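Local atomic coordinates of nonribosomal peptide synthase (Streptomyces sp. MJ635-86F5, PDB entry 5JJP), a protein that probably activates an aliphatic beta-amino acid by ATP-dependent adenylation, as an adenylation enzyme of nonribosomal peptide synthesis. Residues 72-85 with 159-173. Residues are numbered along the deposited sequence; the frame is centred on the assembly and turned at random.
Sequences YAAELDALGLDVGD and GVTTEQLPAPRVRRR
Arg171 reaches back over the type I turn Asp77-Gly80 and gives two N-H groups to Leu81 O, NE (2.9 Å) from well above the carbonyl plane and NH2 (3.0 Å) from nearer to it. NH2 also donates to Asp77 O, in the carbonyl plane, and makes a salt bridge with Asp77 OD1, while Gly80 CA lies over a face of the guanidinium. One cation thus serves two carbonyl oxygens and a carboxylate, and may offset the charge of Asp77 and the negative end of the helix dipole. Next along the chain, the Asp82 carboxylate receives two successive backbone amides, Arg172 N on OD2 (2.9 Å, 166°) and Arg173 N on OD1 (3.2 Å). Arg169, bent at chi3 (60°), lays one guanidinium face against Leu81 CD2, 3.6 Å above its centre; NH1 forms a salt bridge with Asp85 OD2, and NH2 holds Ala167 O. Asp85 OD2 in turn accepts from Asp82 N, and a water links Leu79 O, Ala167 O and Arg169 NE. Pro166 packs on Leu79 and Leu81. At the far end Glu75 binds Val160 N only weakly, and Val160 CG2 touches Tyr72 CD1 at 3.9 Å. Within the AMP-binding region of this ANL-clan enzyme, the contact joins residues 72-77 of helix 62-77 and the following loop to edge strand 159-162, at 19°, and its loop; Leu76, Leu79 and Leu81 also meet Leu134 of strand 134-138, and helix 95-107 adjoins Tyr72 and Leu76.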
loop_
_atom_site.group_PDB
_atom_site.type_symbol
_atom_site.label_atom_id
_atom_site.label_comp_id
_atom_site.label_asym_id
_atom_site.label_seq_id
_atom_site.Cartn_x
_atom_site.Cartn_y
_atom_site.Cartn_z
ATOM N N TYR A 72 3.120 -20.078 8.533
ATOM C CA TYR A 72 2.705 -20.104 7.161
ATOM C C TYR A 72 3.905 -20.316 6.256
ATOM O O TYR A 72 3.829 -21.033 5.270
ATOM C CB TYR A 72 1.990 -18.802 6.797
ATOM C CG TYR A 72 0.530 -18.673 7.213
ATOM C CD1 TYR A 72 -0.111 -19.650 8.011
ATOM C CD2 TYR A 72 -0.184 -17.579 6.857
ATOM C CE1 TYR A 72 -1.444 -19.526 8.392
ATOM C CE2 TYR A 72 -1.489 -17.431 7.261
ATOM C CZ TYR A 72 -2.128 -18.403 8.040
ATOM O OH TYR A 72 -3.455 -18.241 8.341
ATOM N N ALA A 73 4.982 -19.582 6.548
ATOM C CA ALA A 73 6.210 -19.605 5.721
ATOM C C ALA A 73 6.817 -20.977 5.676
ATOM O O ALA A 73 7.185 -21.456 4.608
ATOM C CB ALA A 73 7.235 -18.600 6.238
ATOM N N ALA A 74 6.897 -21.636 6.835
ATOM C CA ALA A 74 7.393 -23.021 6.898
ATOM C C ALA A 74 6.587 -23.972 5.981
ATOM O O ALA A 74 7.169 -24.727 5.211
ATOM C CB ALA A 74 7.367 -23.535 8.338
ATOM N N GLU A 75 5.254 -23.896 6.042
ATOM C CA GLU A 75 4.401 -24.758 5.212
ATOM C C GLU A 75 4.494 -24.372 3.715
ATOM O O GLU A 75 4.607 -25.243 2.866
ATOM C CB GLU A 75 2.968 -24.717 5.704
ATOM C CG GLU A 75 2.757 -25.436 7.022
ATOM C CD GLU A 75 1.401 -25.100 7.663
ATOM O OE1 GLU A 75 0.540 -26.039 7.737
ATOM O OE2 GLU A 75 1.183 -23.904 8.093
ATOM N N LEU A 76 4.528 -23.072 3.406
ATOM C CA LEU A 76 4.658 -22.671 2.035
ATOM C C LEU A 76 6.007 -23.110 1.483
ATOM O O LEU A 76 6.079 -23.478 0.316
ATOM C CB LEU A 76 4.472 -21.171 1.844
ATOM C CG LEU A 76 3.037 -20.689 2.038
ATOM C CD1 LEU A 76 2.997 -19.182 2.118
ATOM C CD2 LEU A 76 2.156 -21.149 0.920
ATOM N N ASP A 77 7.054 -23.078 2.315
ATOM C CA ASP A 77 8.387 -23.400 1.840
ATOM C C ASP A 77 8.496 -24.885 1.492
ATOM O O ASP A 77 9.370 -25.264 0.691
ATOM C CB ASP A 77 9.452 -23.028 2.862
ATOM C CG ASP A 77 10.865 -22.997 2.278
ATOM O OD1 ASP A 77 11.097 -22.520 1.180
ATOM O OD2 ASP A 77 11.785 -23.429 2.958
ATOM N N ALA A 78 7.613 -25.716 2.053
ATOM C CA ALA A 78 7.645 -27.144 1.739
ATOM C C ALA A 78 7.129 -27.392 0.300
ATOM O O ALA A 78 7.204 -28.512 -0.181
ATOM C CB ALA A 78 6.833 -27.948 2.741
ATOM N N LEU A 79 6.556 -26.377 -0.343
ATOM C CA LEU A 79 6.047 -26.556 -1.691
ATOM C C LEU A 79 7.139 -26.494 -2.740
ATOM O O LEU A 79 6.920 -26.835 -3.898
ATOM C CB LEU A 79 4.958 -25.536 -2.000
ATOM C CG LEU A 79 3.767 -25.603 -1.070
ATOM C CD1 LEU A 79 2.789 -24.526 -1.447
ATOM C CD2 LEU A 79 3.115 -26.958 -1.170
ATOM N N GLY A 80 8.332 -26.091 -2.340
ATOM C CA GLY A 80 9.476 -26.145 -3.243
ATOM C C GLY A 80 9.537 -25.014 -4.239
ATOM O O GLY A 80 10.308 -25.115 -5.194
ATOM N N LEU A 81 8.765 -23.942 -4.035
ATOM C CA LEU A 81 8.826 -22.807 -4.969
ATOM C C LEU A 81 10.170 -22.072 -4.848
ATOM O O LEU A 81 10.765 -22.073 -3.789
ATOM C CB LEU A 81 7.681 -21.839 -4.766
ATOM C CG LEU A 81 6.267 -22.424 -4.831
ATOM C CD1 LEU A 81 5.283 -21.304 -4.500
ATOM C CD2 LEU A 81 5.973 -22.947 -6.217
ATOM N N ASP A 82 10.577 -21.405 -5.919
ATOM C CA ASP A 82 11.834 -20.666 -5.962
ATOM C C ASP A 82 11.617 -19.169 -5.698
ATOM O O ASP A 82 10.530 -18.666 -5.990
ATOM C CB ASP A 82 12.441 -20.802 -7.374
ATOM C CG ASP A 82 13.970 -20.722 -7.393
ATOM O OD1 ASP A 82 14.609 -20.603 -6.333
ATOM O OD2 ASP A 82 14.533 -20.853 -8.496
ATOM N N VAL A 83 12.635 -18.474 -5.154
ATOM C CA VAL A 83 12.575 -17.045 -5.005
ATOM C C VAL A 83 12.274 -16.492 -6.398
ATOM O O VAL A 83 12.930 -16.875 -7.369
ATOM C CB VAL A 83 13.921 -16.485 -4.481
ATOM C CG1 VAL A 83 13.981 -14.957 -4.588
ATOM C CG2 VAL A 83 14.204 -16.961 -3.042
ATOM N N GLY A 84 11.316 -15.557 -6.485
ATOM C CA GLY A 84 10.836 -15.005 -7.745
ATOM C C GLY A 84 9.483 -15.504 -8.231
ATOM O O GLY A 84 8.770 -14.825 -8.980
ATOM N N ASP A 85 9.138 -16.723 -7.855
ATOM C CA ASP A 85 7.881 -17.314 -8.328
ATOM C C ASP A 85 6.731 -16.524 -7.773
ATOM O O ASP A 85 6.708 -16.231 -6.586
ATOM C CB ASP A 85 7.779 -18.801 -7.890
ATOM C CG ASP A 85 8.741 -19.697 -8.628
ATOM O OD1 ASP A 85 9.331 -19.234 -9.624
ATOM O OD2 ASP A 85 8.895 -20.876 -8.237
ATOM N N GLY A 159 -3.443 -23.153 9.626
ATOM C CA GLY A 159 -2.238 -23.168 8.807
ATOM C C GLY A 159 -2.584 -23.175 7.346
ATOM O O GLY A 159 -3.687 -22.752 6.961
ATOM N N VAL A 160 -1.660 -23.679 6.531
ATOM C CA VAL A 160 -1.814 -23.733 5.079
ATOM C C VAL A 160 -2.009 -25.171 4.638
ATOM O O VAL A 160 -1.121 -26.002 4.834
ATOM C CB VAL A 160 -0.553 -23.240 4.389
ATOM C CG1 VAL A 160 -0.641 -23.453 2.898
ATOM C CG2 VAL A 160 -0.285 -21.755 4.733
ATOM N N THR A 161 -3.152 -25.452 4.011
ATOM C CA THR A 161 -3.425 -26.753 3.440
ATOM C C THR A 161 -3.461 -26.634 1.914
ATOM O O THR A 161 -3.999 -25.675 1.378
ATOM C CB THR A 161 -4.765 -27.308 3.957
ATOM O OG1 THR A 161 -5.794 -26.344 3.750
ATOM C CG2 THR A 161 -4.657 -27.557 5.444
ATOM N N THR A 162 -2.827 -27.583 1.237
ATOM C CA THR A 162 -2.618 -27.493 -0.195
ATOM C C THR A 162 -3.522 -28.468 -0.914
ATOM O O THR A 162 -3.363 -29.652 -0.769
ATOM C CB THR A 162 -1.154 -27.814 -0.552
ATOM O OG1 THR A 162 -0.259 -26.845 0.026
ATOM C CG2 THR A 162 -0.952 -27.788 -2.071
ATOM N N GLU A 163 -4.438 -27.962 -1.728
ATOM C CA GLU A 163 -5.408 -28.799 -2.456
ATOM C C GLU A 163 -4.779 -29.351 -3.739
ATOM O O GLU A 163 -5.128 -30.442 -4.174
ATOM C CB GLU A 163 -6.725 -28.056 -2.769
ATOM C CG GLU A 163 -7.324 -27.290 -1.593
ATOM C CD GLU A 163 -7.871 -28.177 -0.460
ATOM O OE1 GLU A 163 -8.071 -29.383 -0.674
ATOM O OE2 GLU A 163 -8.099 -27.644 0.657
ATOM N N GLN A 164 -3.846 -28.611 -4.327
ATOM C CA GLN A 164 -3.150 -29.025 -5.547
ATOM C C GLN A 164 -1.716 -28.517 -5.528
ATOM O O GLN A 164 -1.498 -27.330 -5.477
ATOM C CB GLN A 164 -3.877 -28.502 -6.750
ATOM C CG GLN A 164 -2.920 -28.383 -7.922
ATOM C CD GLN A 164 -2.749 -29.645 -8.763
ATOM O OE1 GLN A 164 -3.615 -30.027 -9.565
ATOM N NE2 GLN A 164 -1.588 -30.316 -8.583
ATOM N N LEU A 165 -0.749 -29.424 -5.500
ATOM C CA LEU A 165 0.643 -29.055 -5.454
ATOM C C LEU A 165 1.052 -28.358 -6.717
ATOM O O LEU A 165 0.595 -28.720 -7.832
ATOM C CB LEU A 165 1.533 -30.269 -5.316
ATOM C CG LEU A 165 1.417 -31.064 -4.009
ATOM C CD1 LEU A 165 2.241 -32.344 -4.145
ATOM C CD2 LEU A 165 1.913 -30.271 -2.801
ATOM N N PRO A 166 1.924 -27.348 -6.577
ATOM C CA PRO A 166 2.481 -26.734 -7.765
ATOM C C PRO A 166 3.394 -27.721 -8.462
ATOM O O PRO A 166 3.804 -28.722 -7.874
ATOM C CB PRO A 166 3.321 -25.576 -7.231
ATOM C CG PRO A 166 3.562 -25.912 -5.814
ATOM C CD PRO A 166 2.376 -26.704 -5.340
ATOM N N ALA A 167 3.699 -27.425 -9.725
ATOM C CA ALA A 167 4.557 -28.240 -10.555
ATOM C C ALA A 167 5.916 -28.391 -9.897
ATOM O O ALA A 167 6.363 -27.489 -9.172
ATOM C CB ALA A 167 4.715 -27.577 -11.913
ATOM N N PRO A 168 6.584 -29.532 -10.110
ATOM C CA PRO A 168 7.960 -29.620 -9.649
ATOM C C PRO A 168 8.881 -28.642 -10.394
ATOM O O PRO A 168 8.595 -28.191 -11.519
ATOM C CB PRO A 168 8.343 -31.073 -9.965
ATOM C CG PRO A 168 7.058 -31.785 -10.272
ATOM C CD PRO A 168 6.174 -30.745 -10.846
ATOM N N ARG A 169 9.978 -28.291 -9.757
ATOM C CA ARG A 169 10.932 -27.390 -10.377
ATOM C C ARG A 169 12.268 -27.594 -9.709
ATOM O O ARG A 169 12.323 -28.098 -8.592
ATOM C CB ARG A 169 10.466 -25.945 -10.191
ATOM C CG ARG A 169 10.548 -25.482 -8.729
ATOM C CD ARG A 169 9.624 -24.305 -8.444
ATOM N NE ARG A 169 8.247 -24.653 -8.715
ATOM C CZ ARG A 169 7.393 -23.943 -9.441
ATOM N NH1 ARG A 169 7.718 -22.777 -9.966
ATOM N NH2 ARG A 169 6.172 -24.406 -9.613
ATOM N N VAL A 170 13.342 -27.156 -10.345
ATOM C CA VAL A 170 14.655 -27.107 -9.659
ATOM C C VAL A 170 14.881 -25.678 -9.173
ATOM O O VAL A 170 14.727 -24.737 -9.939
ATOM C CB VAL A 170 15.784 -27.571 -10.588
ATOM C CG1 VAL A 170 15.492 -28.985 -11.075
ATOM C CG2 VAL A 170 15.931 -26.670 -11.820
ATOM N N ARG A 171 15.198 -25.516 -7.891
ATOM C CA ARG A 171 15.507 -24.219 -7.329
ATOM C C ARG A 171 16.881 -23.708 -7.717
ATOM O O ARG A 171 17.850 -24.452 -7.706
ATOM C CB ARG A 171 15.431 -24.272 -5.811
ATOM C CG ARG A 171 14.005 -24.256 -5.273
ATOM C CD ARG A 171 14.065 -24.361 -3.761
ATOM N NE ARG A 171 12.771 -24.044 -3.174
ATOM C CZ ARG A 171 12.422 -24.286 -1.920
ATOM N NH1 ARG A 171 13.270 -24.883 -1.091
ATOM N NH2 ARG A 171 11.222 -23.905 -1.488
ATOM N N ARG A 172 16.956 -22.437 -8.097
ATOM C CA ARG A 172 18.206 -21.847 -8.551
ATOM C C ARG A 172 18.664 -20.693 -7.681
ATOM O O ARG A 172 19.746 -20.163 -7.869
ATOM C CB ARG A 172 18.047 -21.403 -10.005
ATOM C CG ARG A 172 17.527 -22.533 -10.902
ATOM C CD ARG A 172 17.473 -22.111 -12.359
ATOM N NE ARG A 172 17.225 -23.179 -13.326
ATOM C CZ ARG A 172 17.053 -22.968 -14.635
ATOM N NH1 ARG A 172 17.111 -21.725 -15.135
ATOM N NH2 ARG A 172 16.814 -24.008 -15.449
ATOM N N ARG A 173 17.812 -20.277 -6.746
ATOM C CA ARG A 173 18.109 -19.136 -5.896
ATOM C C ARG A 173 18.296 -19.653 -4.493
ATOM O O ARG A 173 17.499 -20.488 -4.025
ATOM C CB ARG A 173 16.962 -18.120 -5.941
ATOM C CG ARG A 173 16.895 -17.308 -7.232
ATOM C CD ARG A 173 18.025 -16.302 -7.351
ATOM N NE ARG A 173 18.155 -15.522 -6.124
ATOM C CZ ARG A 173 17.490 -14.403 -5.845
ATOM N NH1 ARG A 173 16.684 -13.849 -6.718
ATOM N NH2 ARG A 173 17.705 -13.791 -4.679
HETATM O O HOH W 1 7.500 -26.898 -6.805
HETATM O O HOH W 2 11.998 -27.538 -5.595
HETATM O O HOH W 3 10.762 -21.350 -10.926
#